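Side-chain contacts in oxidoreductase, NAD-binding/iron-sulfur cluster-binding protein (Nitratireductor pacificus pht-3B, PDB 6ZXU), which acts as a catabolic reductive dehalogenase, stripping halogen from organohalide substrates with a bound cobalamin and two [4Fe-4S] clusters: residues G166-A169 and A170-D173; L206-L209 and A210-G214; Q536-C539 and N540-K544; I623-D626 and D627-Q630. All coordinates share one frame; numbering follows the deposited sequence.

The four contacts fall into two groups. Interactions 1 and 2 sit together on one side of the chain's centre, their own centres about 20 Å apart and their nearest atoms about 7 Å apart, away from the cobalamin and the clusters. Interactions 3 and 4 form the other group, by one of the iron-sulfur clusters: residues 536-544 supply two of its cysteine ligands, and residues 623-630 lie against that segment. These two touch directly, Lys544 NZ reaching Asp627 OD1 at 2.8 Å and Asp626 OD2 at 2.9 Å in salt bridges, while Phe538 CE1 packs on Ile623 CG1 at 3.5 Å. Between interactions 1 and 3 the centres are about 44 Å apart.

Interaction 1: residues G166-A169 and A170-D173; sequences GTNA and ARTD
Thr167 O takes the amide hydrogen of Arg171 (N to O 2.8 Å) and so starts the first turn of helix 168-190, with Thr167 at its N-cap position. The next two i to i+4 bonds follow at once: Thr172 N bonds to Asn168 O, and Asp173 N to Ala169 O. At the start of the helix, a water joins Gly166 O to Ala170 N, 3.0 Å from each.

Thr172 carries the side-chain part of the contact. Its OG1 sits beside its own backbone N (chi1 -50°), which swings the hydroxyl back over the preceding turn, where it donates to Asn168 O at 2.7 Å. Thr172 N and OG1 grip that one carbonyl oxygen from opposite faces of its plane, the hydroxyl from above it. Arg171 runs side by side with Asn168, the guanidinium and amide planes 78° apart, and its NH1 gives OG1 a hydrogen bond of 2.9 Å. A valine in place of Thr172 would probably cost Asn168 O its second donor and leave this NH1 without one of its acceptors.

Outside the turn, Asn168 ND2 bonds to Gly151 O and Glu153 OE2, Arg171 NH1 to Gln149 O as well, and the Arg171 guanidinium makes a cation-pi contact with Tyr389. Asp173 is paired with Arg233 on strand 232-239, while Thr167 OG1 bonds to Ile164 O and Tyr389 OH.

The Thr172 hydroxyl thus works as a relay, taking from a guanidinium and giving to a backbone carbonyl, which fixes its rotation and lets polar groups at a buried helix start find partners.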
ATOM      1  N   GLY A 166      17.646  -9.173 -16.602  1.00 27.95           N
ATOM      2  CA  GLY A 166      17.581 -10.581 -16.400  1.00 27.46           C
ATOM      3  C   GLY A 166      16.861 -11.064 -15.145  1.00 28.03           C
ATOM      4  O   GLY A 166      16.823 -12.258 -14.900  1.00 30.90           O
ATOM      5  N   THR A 167      16.280 -10.169 -14.341  1.00 26.49           N
ATOM      6  CA  THR A 167      15.641 -10.571 -13.094  1.00 24.00           C
ATOM      7  C   THR A 167      14.089 -10.547 -13.154  1.00 20.75           C
ATOM      8  O   THR A 167      13.453 -10.811 -12.171  1.00 21.16           O
ATOM      9  CB  THR A 167      16.046  -9.639 -11.937  1.00 22.90           C
ATOM     10  OG1 THR A 167      15.490  -8.332 -12.172  1.00 25.68           O
ATOM     11  CG2 THR A 167      17.564  -9.553 -11.816  1.00 22.12           C
ATOM     12  N   ASN A 168      13.533 -10.361 -14.307  1.00 22.18           N
ATOM     13  CA  ASN A 168      12.110 -10.070 -14.374  1.00 21.13           C
ATOM     14  C   ASN A 168      11.232 -11.251 -14.084  1.00 20.92           C
ATOM     15  O   ASN A 168      10.254 -11.158 -13.350  1.00 18.33           O
ATOM     16  CB  ASN A 168      11.790  -9.449 -15.725  1.00 20.22           C
ATOM     17  CG  ASN A 168      10.834  -8.287 -15.613  1.00 22.31           C
ATOM     18  OD1 ASN A 168       9.954  -8.256 -14.741  1.00 19.85           O
ATOM     19  ND2 ASN A 168      11.011  -7.329 -16.444  1.00 20.56           N
ATOM     20  N   ALA A 169      11.616 -12.411 -14.551  1.00 22.00           N
ATOM     21  CA  ALA A 169      10.828 -13.612 -14.278  1.00 21.93           C
ATOM     22  C   ALA A 169      10.861 -13.994 -12.843  1.00 21.62           C
ATOM     23  O   ALA A 169       9.857 -14.375 -12.270  1.00 23.09           O
ATOM     24  CB  ALA A 169      11.333 -14.765 -15.125  1.00 23.04           C
ATOM     25  N   ALA A 170      12.005 -13.839 -12.210  1.00 23.25           N
ATOM     26  CA  ALA A 170      12.116 -14.076 -10.736  1.00 23.52           C
ATOM     27  C   ALA A 170      11.420 -13.005  -9.878  1.00 21.14           C
ATOM     28  O   ALA A 170      10.732 -13.306  -8.938  1.00 22.72           O
ATOM     29  CB  ALA A 170      13.582 -14.167 -10.339  1.00 24.99           C
ATOM     30  N   ARG A 171      11.573 -11.743 -10.262  1.00 23.92           N
ATOM     31  CA  ARG A 171      10.817 -10.640  -9.671  1.00 20.42           C
ATOM     32  C   ARG A 171       9.298 -10.881  -9.796  1.00 20.82           C
ATOM     33  O   ARG A 171       8.555 -10.773  -8.840  1.00 20.09           O
ATOM     34  CB  ARG A 171      11.237  -9.339 -10.355  1.00 23.04           C
ATOM     35  CG  ARG A 171      10.461  -8.061 -10.011  1.00 21.97           C
ATOM     36  CD  ARG A 171       9.392  -7.886 -11.054  1.00 21.69           C
ATOM     37  NE  ARG A 171       8.668  -6.634 -11.075  1.00 20.89           N
ATOM     38  CZ  ARG A 171       7.448  -6.533 -11.556  1.00 24.66           C
ATOM     39  NH1 ARG A 171       6.846  -7.566 -12.120  1.00 23.15           N
ATOM     40  NH2 ARG A 171       6.848  -5.367 -11.569  1.00 29.94           N
ATOM     41  N   THR A 172       8.857 -11.194 -10.987  1.00 22.08           N
ATOM     42  CA  THR A 172       7.444 -11.419 -11.205  1.00 20.00           C
ATOM     43  C   THR A 172       6.970 -12.743 -10.569  1.00 19.15           C
ATOM     44  O   THR A 172       5.873 -12.792 -10.010  1.00 20.11           O
ATOM     45  CB  THR A 172       7.166 -11.335 -12.681  1.00 19.13           C
ATOM     46  OG1 THR A 172       7.738 -10.122 -13.219  1.00 18.37           O
ATOM     47  CG2 THR A 172       5.680 -11.374 -12.929  1.00 18.17           C
ATOM     48  N   ASP A 173       7.779 -13.783 -10.602  1.00 19.73           N
ATOM     49  CA  ASP A 173       7.458 -14.977  -9.780  1.00 22.05           C
ATOM     50  C   ASP A 173       7.257 -14.671  -8.312  1.00 22.37           C
ATOM     51  O   ASP A 173       6.355 -15.219  -7.660  1.00 20.77           O
ATOM     52  CB  ASP A 173       8.512 -16.093  -9.949  1.00 23.68           C
ATOM     53  CG  ASP A 173       8.332 -16.908 -11.218  1.00 28.01           C
ATOM     54  OD1 ASP A 173       7.257 -16.825 -11.903  1.00 28.74           O
ATOM     55  OD2 ASP A 173       9.282 -17.626 -11.573  1.00 31.53           O
TER
HETATM   56  O   HOH W   1      14.559 -13.776 -13.711  1.00 25.59           O

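Interaction 2: residues L206-L209 and A210-G214; sequences LARL and AVRAG
Arg208 and Arg212, one turn apart, both send CG anti to the backbone N (chi1 159° and -177°) and both kink at chi3, which lays the two chains side by side, pointing the same way. Their guanidinium planes end up only 14° apart, but the groups do not stack: Arg212 NH1 comes instead against the aliphatic part of Arg208, 3.3 Å from its CD and 3.7 Å from its CG. The like charges stay slightly farther off, with Arg208 NE 4.4 Å from Arg212 NH1. With its other terminal nitrogen, NH2, Arg212 meets a methyl, 3.7 Å from Leu209 CD2.

These residues form the end of the short helix 206-212. The helix closes in a Schellman motif: Gly214, with positive phi, sends its N back to Val211 O at 3.2 Å and weakly to Ala210 O. Ala213 N still makes a regular helical bond to Leu209 O (2.8 Å).

Arg212 NH2 is anchored beyond the helix, in a salt bridge to Asp131 and a hydrogen bond to Arg126 O; the acid probably offsets the nearness of Arg208. Leu209 packs against Val236 and Cys125, on strands 232-239 and 121-126 of the same four-stranded antiparallel sheet.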
ATOM      1  N   LEU A 206       0.707 -24.957 -14.947  1.00 28.01           N
ATOM      2  CA  LEU A 206       0.309 -23.573 -14.923  1.00 25.17           C
ATOM      3  C   LEU A 206      -0.038 -23.083 -16.312  1.00 21.74           C
ATOM      4  O   LEU A 206      -1.030 -22.425 -16.478  1.00 23.61           O
ATOM      5  CB  LEU A 206       1.439 -22.682 -14.327  1.00 25.42           C
ATOM      6  CG  LEU A 206       1.976 -22.983 -12.929  1.00 25.85           C
ATOM      7  CD1 LEU A 206       3.264 -22.209 -12.639  1.00 29.00           C
ATOM      8  CD2 LEU A 206       0.908 -22.673 -11.899  1.00 26.14           C
ATOM      9  N   ALA A 207       0.800 -23.341 -17.310  1.00 23.23           N
ATOM     10  CA  ALA A 207       0.561 -22.868 -18.657  1.00 23.61           C
ATOM     11  C   ALA A 207      -0.729 -23.422 -19.228  1.00 28.09           C
ATOM     12  O   ALA A 207      -1.548 -22.673 -19.818  1.00 29.20           O
ATOM     13  CB  ALA A 207       1.732 -23.167 -19.543  1.00 27.74           C
ATOM     14  N   ARG A 208      -1.012 -24.699 -18.955  1.00 26.67           N
ATOM     15  CA  ARG A 208      -2.241 -25.284 -19.425  1.00 29.12           C
ATOM     16  C   ARG A 208      -3.483 -24.601 -18.807  1.00 25.65           C
ATOM     17  O   ARG A 208      -4.496 -24.368 -19.478  1.00 26.17           O
ATOM     18  CB  ARG A 208      -2.246 -26.814 -19.099  1.00 31.22           C
ATOM     19  CG  ARG A 208      -3.688 -27.363 -19.106  1.00 44.70           C
ATOM     20  CD  ARG A 208      -3.764 -28.877 -18.930  1.00 50.71           C
ATOM     21  NE  ARG A 208      -2.922 -29.434 -19.971  1.00 58.03           N
ATOM     22  CZ  ARG A 208      -2.252 -30.557 -19.858  1.00 62.89           C
ATOM     23  NH1 ARG A 208      -2.347 -31.266 -18.735  1.00 63.76           N
ATOM     24  NH2 ARG A 208      -1.506 -30.964 -20.881  1.00 69.58           N
ATOM     25  N   LEU A 209      -3.430 -24.364 -17.519  1.00 23.13           N
ATOM     26  CA  LEU A 209      -4.539 -23.757 -16.839  1.00 23.67           C
ATOM     27  C   LEU A 209      -4.709 -22.270 -17.307  1.00 24.60           C
ATOM     28  O   LEU A 209      -5.837 -21.749 -17.293  1.00 24.87           O
ATOM     29  CB  LEU A 209      -4.373 -23.778 -15.311  1.00 25.86           C
ATOM     30  CG  LEU A 209      -4.376 -25.192 -14.649  1.00 26.62           C
ATOM     31  CD1 LEU A 209      -4.094 -25.093 -13.182  1.00 29.29           C
ATOM     32  CD2 LEU A 209      -5.699 -25.907 -14.887  1.00 29.45           C
ATOM     33  N   ALA A 210      -3.616 -21.597 -17.617  1.00 21.68           N
ATOM     34  CA  ALA A 210      -3.741 -20.218 -18.122  1.00 25.25           C
ATOM     35  C   ALA A 210      -4.518 -20.155 -19.429  1.00 24.90           C
ATOM     36  O   ALA A 210      -5.262 -19.183 -19.686  1.00 23.09           O
ATOM     37  CB  ALA A 210      -2.372 -19.589 -18.309  1.00 23.28           C
ATOM     38  N   VAL A 211      -4.293 -21.141 -20.295  1.00 25.80           N
ATOM     39  CA  VAL A 211      -5.061 -21.224 -21.552  1.00 25.06           C
ATOM     40  C   VAL A 211      -6.516 -21.574 -21.333  1.00 22.31           C
ATOM     41  O   VAL A 211      -7.407 -20.927 -21.865  1.00 23.50           O
ATOM     42  CB  VAL A 211      -4.415 -22.171 -22.526  1.00 24.66           C
ATOM     43  CG1 VAL A 211      -5.283 -22.244 -23.781  1.00 26.42           C
ATOM     44  CG2 VAL A 211      -3.016 -21.664 -22.845  1.00 23.79           C
ATOM     45  N   ARG A 212      -6.773 -22.515 -20.444  1.00 22.45           N
ATOM     46  CA  ARG A 212      -8.131 -22.961 -20.183  1.00 23.77           C
ATOM     47  C   ARG A 212      -8.920 -21.874 -19.455  1.00 26.19           C
ATOM     48  O   ARG A 212     -10.135 -21.702 -19.654  1.00 22.56           O
ATOM     49  CB  ARG A 212      -8.115 -24.240 -19.352  1.00 25.60           C
ATOM     50  CG  ARG A 212      -9.487 -24.827 -19.096  1.00 32.40           C
ATOM     51  CD  ARG A 212      -9.479 -26.054 -18.165  1.00 33.81           C
ATOM     52  NE  ARG A 212      -8.511 -27.016 -18.668  1.00 36.74           N
ATOM     53  CZ  ARG A 212      -7.890 -27.920 -17.907  1.00 44.48           C
ATOM     54  NH1 ARG A 212      -7.012 -28.761 -18.482  1.00 52.44           N
ATOM     55  NH2 ARG A 212      -8.159 -28.003 -16.598  1.00 40.41           N
ATOM     56  N   ALA A 213      -8.255 -21.082 -18.639  1.00 21.47           N
ATOM     57  CA  ALA A 213      -8.976 -19.999 -17.893  1.00 21.34           C
ATOM     58  C   ALA A 213      -9.090 -18.699 -18.692  1.00 21.56           C
ATOM     59  O   ALA A 213      -9.715 -17.779 -18.230  1.00 21.04           O
ATOM     60  CB  ALA A 213      -8.214 -19.687 -16.563  1.00 21.90           C
ATOM     61  N   GLY A 214      -8.508 -18.659 -19.886  1.00 21.39           N
ATOM     62  CA  GLY A 214      -8.787 -17.551 -20.787  1.00 21.61           C
ATOM     63  C   GLY A 214      -7.828 -16.376 -20.677  1.00 23.57           C
ATOM     64  O   GLY A 214      -8.142 -15.300 -21.142  1.00 20.70           O
TER

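Interaction 3: residues Q536-C539 and N540-K544; sequences QDFC and NQCRK. With SF4 (iron/sulfur cluster), chain D.
Cys539 and Cys542, three residues apart, each hold a different iron of the same [4Fe-4S] cluster: Cys539 SG binds FE4 at 2.2 Å and Cys542 SG binds FE2 at 2.3 Å. Their first torsions differ, SG lying beside the backbone N in Cys539 (chi1 -79°) but anti to it in Cys542 (chi1 -177°), and this lets both sulfurs converge on one cube. With Cys545, they are the opening cysteines of the CxxCxxC ligand motif of bacterial-type ferredoxins.

Gln541 N bonds to Phe538 O at 3.0 Å, well above the carbonyl plane, and Cys542 N only weakly to Cys539 O. Arg543 folds back so that NH1 reaches Asn540 O (3.0 Å) and Cys542 O (2.8 Å), both close to its guanidinium plane. With a leucine at Arg543, those two carbonyls would probably lose the donor they share, and the loop carrying Cys542 would be less firmly set. A water joins Asp537 OD2 to Gln541 NE2.

Phe538 CE1 lies 3.6 Å from sulfide S1, and its ring also meets Trp597. The turn leads from helix 535-540 into helix 544-548, with helix 619-628 packed on Phe538 and Gln541, and Asp537 salt-bridged to Arg619.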
ATOM      1  N   GLN A 536      -0.975  24.028   2.676  1.00 13.44           N
ATOM      2  CA  GLN A 536      -1.253  24.763   3.965  1.00 15.71           C
ATOM      3  C   GLN A 536      -2.433  25.665   3.792  1.00 17.49           C
ATOM      4  O   GLN A 536      -3.410  25.601   4.544  1.00 16.80           O
ATOM      5  CB  GLN A 536      -0.035  25.530   4.491  1.00 14.67           C
ATOM      6  CG  GLN A 536       1.195  24.689   4.715  1.00 17.19           C
ATOM      7  CD  GLN A 536       0.886  23.443   5.475  1.00 15.09           C
ATOM      8  OE1 GLN A 536       0.474  23.497   6.651  1.00 13.75           O
ATOM      9  NE2 GLN A 536       1.066  22.262   4.827  1.00 14.10           N
ATOM     10  N   ASP A 537      -2.431  26.415   2.710  1.00 16.18           N
ATOM     11  CA  ASP A 537      -3.605  27.286   2.378  1.00 17.69           C
ATOM     12  C   ASP A 537      -4.886  26.464   2.130  1.00 17.44           C
ATOM     13  O   ASP A 537      -5.970  26.881   2.522  1.00 17.39           O
ATOM     14  CB  ASP A 537      -3.280  28.177   1.180  1.00 20.41           C
ATOM     15  CG  ASP A 537      -4.453  29.149   0.810  1.00 24.44           C
ATOM     16  OD1 ASP A 537      -4.847  29.913   1.737  1.00 25.91           O
ATOM     17  OD2 ASP A 537      -5.011  29.085  -0.332  1.00 27.81           O
ATOM     18  N   PHE A 538      -4.785  25.326   1.438  1.00 15.31           N
ATOM     19  CA  PHE A 538      -5.940  24.519   1.144  1.00 13.54           C
ATOM     20  C   PHE A 538      -6.541  23.953   2.430  1.00 15.34           C
ATOM     21  O   PHE A 538      -7.754  24.112   2.687  1.00 11.83           O
ATOM     22  CB  PHE A 538      -5.581  23.371   0.234  1.00 12.79           C
ATOM     23  CG  PHE A 538      -6.777  22.712  -0.426  1.00 12.07           C
ATOM     24  CD1 PHE A 538      -7.515  21.844   0.236  1.00 12.78           C
ATOM     25  CD2 PHE A 538      -7.042  22.910  -1.775  1.00 11.10           C
ATOM     26  CE1 PHE A 538      -8.601  21.220  -0.348  1.00 13.39           C
ATOM     27  CE2 PHE A 538      -8.093  22.277  -2.407  1.00 11.06           C
ATOM     28  CZ  PHE A 538      -8.867  21.445  -1.695  1.00 11.93           C
ATOM     29  N   CYS A 539      -5.747  23.195   3.200  1.00 14.19           N
ATOM     30  CA  CYS A 539      -6.248  22.603   4.446  1.00 14.51           C
ATOM     31  C   CYS A 539      -6.724  23.694   5.375  1.00 16.10           C
ATOM     32  O   CYS A 539      -7.631  23.533   6.143  1.00 13.80           O
ATOM     33  CB  CYS A 539      -5.210  21.796   5.174  1.00 14.41           C
ATOM     34  SG  CYS A 539      -4.967  20.201   4.509  1.00 13.56           S
ATOM     35  N   ASN A 540      -6.173  24.881   5.297  1.00 17.41           N
ATOM     36  CA  ASN A 540      -6.672  25.909   6.163  1.00 17.72           C
ATOM     37  C   ASN A 540      -8.122  26.347   5.926  1.00 20.97           C
ATOM     38  O   ASN A 540      -8.778  26.945   6.750  1.00 23.35           O
ATOM     39  CB  ASN A 540      -5.858  27.140   6.017  1.00 22.93           C
ATOM     40  CG  ASN A 540      -5.626  27.710   7.319  1.00 36.63           C
ATOM     41  OD1 ASN A 540      -4.900  27.075   8.186  1.00 40.22           O
ATOM     42  ND2 ASN A 540      -6.323  28.826   7.588  1.00 44.17           N
ATOM     43  N   GLN A 541      -8.615  26.068   4.741  1.00 18.53           N
ATOM     44  CA  GLN A 541      -9.952  26.457   4.321  1.00 18.07           C
ATOM     45  C   GLN A 541     -10.913  25.280   4.248  1.00 17.27           C
ATOM     46  O   GLN A 541     -12.028  25.465   3.852  1.00 18.97           O
ATOM     47  CB  GLN A 541      -9.917  27.066   2.895  1.00 19.45           C
ATOM     48  CG  GLN A 541      -9.073  28.271   2.676  1.00 22.82           C
ATOM     49  CD  GLN A 541      -9.116  28.736   1.254  1.00 23.71           C
ATOM     50  OE1 GLN A 541     -10.140  29.166   0.750  1.00 25.73           O
ATOM     51  NE2 GLN A 541      -8.021  28.666   0.613  1.00 22.49           N
ATOM     52  N   CYS A 542     -10.458  24.079   4.513  1.00 15.85           N
ATOM     53  CA  CYS A 542     -11.224  22.889   4.423  1.00 15.23           C
ATOM     54  C   CYS A 542     -11.352  22.254   5.829  1.00 19.35           C
ATOM     55  O   CYS A 542     -10.486  22.435   6.691  1.00 16.92           O
ATOM     56  CB  CYS A 542     -10.539  21.909   3.472  1.00 13.63           C
ATOM     57  SG  CYS A 542     -11.309  20.331   3.080  1.00 14.75           S
ATOM     58  N   ARG A 543     -12.413  21.499   6.060  1.00 18.05           N
ATOM     59  CA  ARG A 543     -12.603  20.740   7.306  1.00 16.90           C
ATOM     60  C   ARG A 543     -13.228  19.422   7.086  1.00 15.74           C
ATOM     61  O   ARG A 543     -13.804  18.847   8.017  1.00 17.05           O
ATOM     62  CB  ARG A 543     -13.492  21.485   8.289  1.00 19.12           C
ATOM     63  CG  ARG A 543     -13.060  22.880   8.684  1.00 20.66           C
ATOM     64  CD  ARG A 543     -11.853  22.842   9.557  1.00 19.78           C
ATOM     65  NE  ARG A 543     -11.446  24.187  10.033  1.00 21.01           N
ATOM     66  CZ  ARG A 543     -10.865  25.135   9.295  1.00 24.55           C
ATOM     67  NH1 ARG A 543     -10.600  24.945   8.012  1.00 21.01           N
ATOM     68  NH2 ARG A 543     -10.547  26.286   9.846  1.00 28.18           N
ATOM     69  N   LYS A 544     -13.132  18.860   5.891  1.00 15.94           N
ATOM     70  CA  LYS A 544     -13.916  17.663   5.580  1.00 15.01           C
ATOM     71  C   LYS A 544     -13.503  16.434   6.417  1.00 14.03           C
ATOM     72  O   LYS A 544     -14.343  15.686   6.913  1.00 11.79           O
ATOM     73  CB  LYS A 544     -13.908  17.423   4.089  1.00 15.54           C
ATOM     74  CG  LYS A 544     -14.806  16.248   3.648  1.00 17.81           C
ATOM     75  CD  LYS A 544     -15.181  16.366   2.197  1.00 20.34           C
ATOM     76  CE  LYS A 544     -16.020  15.174   1.783  1.00 20.94           C
ATOM     77  NZ  LYS A 544     -16.730  15.447   0.493  1.00 22.06           N
TER
HETATM   78 FE1  SF4 D 701      -8.544  17.390   5.713  1.00 12.69          FE
HETATM   79 FE2  SF4 D 701      -9.539  18.955   3.609  1.00 13.05          FE
HETATM   80 FE3  SF4 D 701      -7.943  16.844   3.054  1.00 12.96          FE
HETATM   81 FE4  SF4 D 701      -6.816  19.008   4.274  1.00 12.02          FE
HETATM   82  S1  SF4 D 701      -7.815  18.870   2.232  1.00 14.73           S
HETATM   83  S2  SF4 D 701      -6.539  16.909   4.830  1.00 14.46           S
HETATM   84  S3  SF4 D 701      -8.578  19.571   5.549  1.00 13.68           S
HETATM   85  S4  SF4 D 701      -9.965  16.881   4.044  1.00 15.42           S
HETATM   86  O   HOH W   2      -6.954  30.397  -1.534  1.00 27.85           O

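Interaction 4: residues I623-D626 and D627-Q630; sequences IAMD and DALQ
Met625 reaches forward along its own helix to Ala628 and Leu629. Its CB leaves the backbone heading away from the following turn, and CG lies beside the residue's own N (chi1 -72°). Two further bends, at chi2 (-51°) and chi3 (-61°), curl the thioether forward along the helix surface. SD passes 4.0 Å from Ala628 CB. The terminal methyl CE touches both neighbours, 3.9 Å from Ala628 CB and 3.7 Å from Leu629 CD2. This is plain apolar packing at the surface, where Met625 also touches a crystal neighbour.

Beneath it the backbone carries the last turn of helix 619-628, with Leu629 N bonded to Met625 O at 2.9 Å and Ala628 N to Ala624 O. Gln630, with positive phi, ends the helix in a Schellman motif: its N bonds to Asp627 O, and Asn631 N reaches Asp626 O.

On another face, a water donates to both Ile623 O (2.9 Å) and Asp627 OD2 (2.7 Å), tying that carboxylate to the preceding turn. Asp627 is also salt-bridged to Arg547, and Asp626, whose OD1 takes a hydrogen bond from Asn631 ND2, lies with its side chain about 4 Å from a bound sodium ion; Lys544, shared by the two acids, probably balances their charges.

Helix 619-628 lies against the cluster loop and helix 544-548: Ile623 packs on Gln541 and Cys542, its side chain about 6 Å from the iron-sulfur cluster, and Asp626 rests on Pro596.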
ATOM      1  N   ILE A 623     -13.310  22.993  -2.592  1.00 15.48           N
ATOM      2  CA  ILE A 623     -13.667  22.453  -1.275  1.00 16.99           C
ATOM      3  C   ILE A 623     -15.186  22.329  -1.138  1.00 17.82           C
ATOM      4  O   ILE A 623     -15.706  21.289  -0.734  1.00 17.67           O
ATOM      5  CB  ILE A 623     -13.031  23.354  -0.160  1.00 14.93           C
ATOM      6  CG1 ILE A 623     -11.544  23.135  -0.119  1.00 14.76           C
ATOM      7  CG2 ILE A 623     -13.639  23.089   1.167  1.00 18.67           C
ATOM      8  CD1 ILE A 623     -10.814  24.299   0.513  1.00 15.88           C
ATOM      9  N   ALA A 624     -15.898  23.369  -1.529  1.00 17.10           N
ATOM     10  CA  ALA A 624     -17.364  23.396  -1.396  1.00 18.21           C
ATOM     11  C   ALA A 624     -18.048  22.463  -2.380  1.00 19.32           C
ATOM     12  O   ALA A 624     -19.004  21.749  -2.007  1.00 17.36           O
ATOM     13  CB  ALA A 624     -17.865  24.802  -1.554  1.00 18.19           C
ATOM     14  N   MET A 625     -17.546  22.397  -3.599  1.00 17.58           N
ATOM     15  CA  MET A 625     -18.162  21.504  -4.575  1.00 18.99           C
ATOM     16  C   MET A 625     -17.907  20.059  -4.294  1.00 19.78           C
ATOM     17  O   MET A 625     -18.670  19.185  -4.727  1.00 17.02           O
ATOM     18  CB  MET A 625     -17.754  21.859  -6.012  1.00 21.63           C
ATOM     19  CG  MET A 625     -18.389  23.164  -6.540  1.00 29.23           C
ATOM     20  SD  MET A 625     -20.214  23.342  -6.363  1.00 27.07           S
ATOM     21  CE  MET A 625     -20.697  21.961  -7.347  1.00 26.91           C
ATOM     22  N   ASP A 626     -16.845  19.769  -3.539  1.00 17.33           N
ATOM     23  CA  ASP A 626     -16.588  18.407  -3.210  1.00 20.09           C
ATOM     24  C   ASP A 626     -17.762  17.827  -2.377  1.00 18.56           C
ATOM     25  O   ASP A 626     -18.077  16.690  -2.494  1.00 17.76           O
ATOM     26  CB  ASP A 626     -15.267  18.269  -2.436  1.00 20.75           C
ATOM     27  CG  ASP A 626     -14.741  16.829  -2.471  1.00 21.61           C
ATOM     28  OD1 ASP A 626     -14.323  16.420  -3.604  1.00 24.11           O
ATOM     29  OD2 ASP A 626     -14.697  16.135  -1.403  1.00 21.12           O
ATOM     30  N   ASP A 627     -18.319  18.650  -1.501  1.00 19.13           N
ATOM     31  CA  ASP A 627     -19.560  18.248  -0.746  1.00 20.22           C
ATOM     32  C   ASP A 627     -20.827  18.314  -1.594  1.00 22.33           C
ATOM     33  O   ASP A 627     -21.620  17.373  -1.588  1.00 23.37           O
ATOM     34  CB  ASP A 627     -19.677  19.142   0.452  1.00 19.71           C
ATOM     35  CG  ASP A 627     -18.709  18.720   1.510  1.00 24.57           C
ATOM     36  OD1 ASP A 627     -18.426  17.442   1.578  1.00 25.58           O
ATOM     37  OD2 ASP A 627     -18.249  19.625   2.271  1.00 23.99           O
ATOM     38  N   ALA A 628     -20.978  19.392  -2.381  1.00 23.94           N
ATOM     39  CA  ALA A 628     -22.203  19.573  -3.198  1.00 22.33           C
ATOM     40  C   ALA A 628     -22.348  18.426  -4.174  1.00 27.16           C
ATOM     41  O   ALA A 628     -23.457  17.901  -4.327  1.00 32.33           O
ATOM     42  CB  ALA A 628     -22.200  20.865  -3.913  1.00 22.10           C
ATOM     43  N   LEU A 629     -21.254  17.963  -4.764  1.00 24.23           N
ATOM     44  CA  LEU A 629     -21.286  16.792  -5.619  1.00 25.27           C
ATOM     45  C   LEU A 629     -21.243  15.456  -4.875  1.00 25.58           C
ATOM     46  O   LEU A 629     -21.151  14.394  -5.496  1.00 27.38           O
ATOM     47  CB  LEU A 629     -20.159  16.863  -6.647  1.00 27.38           C
ATOM     48  CG  LEU A 629     -20.191  18.171  -7.463  1.00 30.60           C
ATOM     49  CD1 LEU A 629     -19.032  18.238  -8.429  1.00 34.90           C
ATOM     50  CD2 LEU A 629     -21.468  18.409  -8.217  1.00 32.75           C
ATOM     51  N   GLN A 630     -21.342  15.500  -3.551  1.00 23.77           N
ATOM     52  CA  GLN A 630     -21.328  14.284  -2.721  1.00 30.03           C
ATOM     53  C   GLN A 630     -20.132  13.318  -2.891  1.00 28.83           C
ATOM     54  O   GLN A 630     -20.298  12.105  -2.868  1.00 23.42           O
ATOM     55  CB  GLN A 630     -22.621  13.519  -2.938  1.00 35.61           C
ATOM     56  CG  GLN A 630     -23.808  14.381  -2.513  1.00 39.02           C
ATOM     57  CD  GLN A 630     -25.048  13.597  -2.689  1.00 44.39           C
ATOM     58  OE1 GLN A 630     -25.646  13.213  -1.696  1.00 55.22           O
ATOM     59  NE2 GLN A 630     -25.390  13.248  -3.958  1.00 46.64           N
TER
HETATM   60  O   HOH W   3     -15.584  20.008   1.829  1.00 30.24           O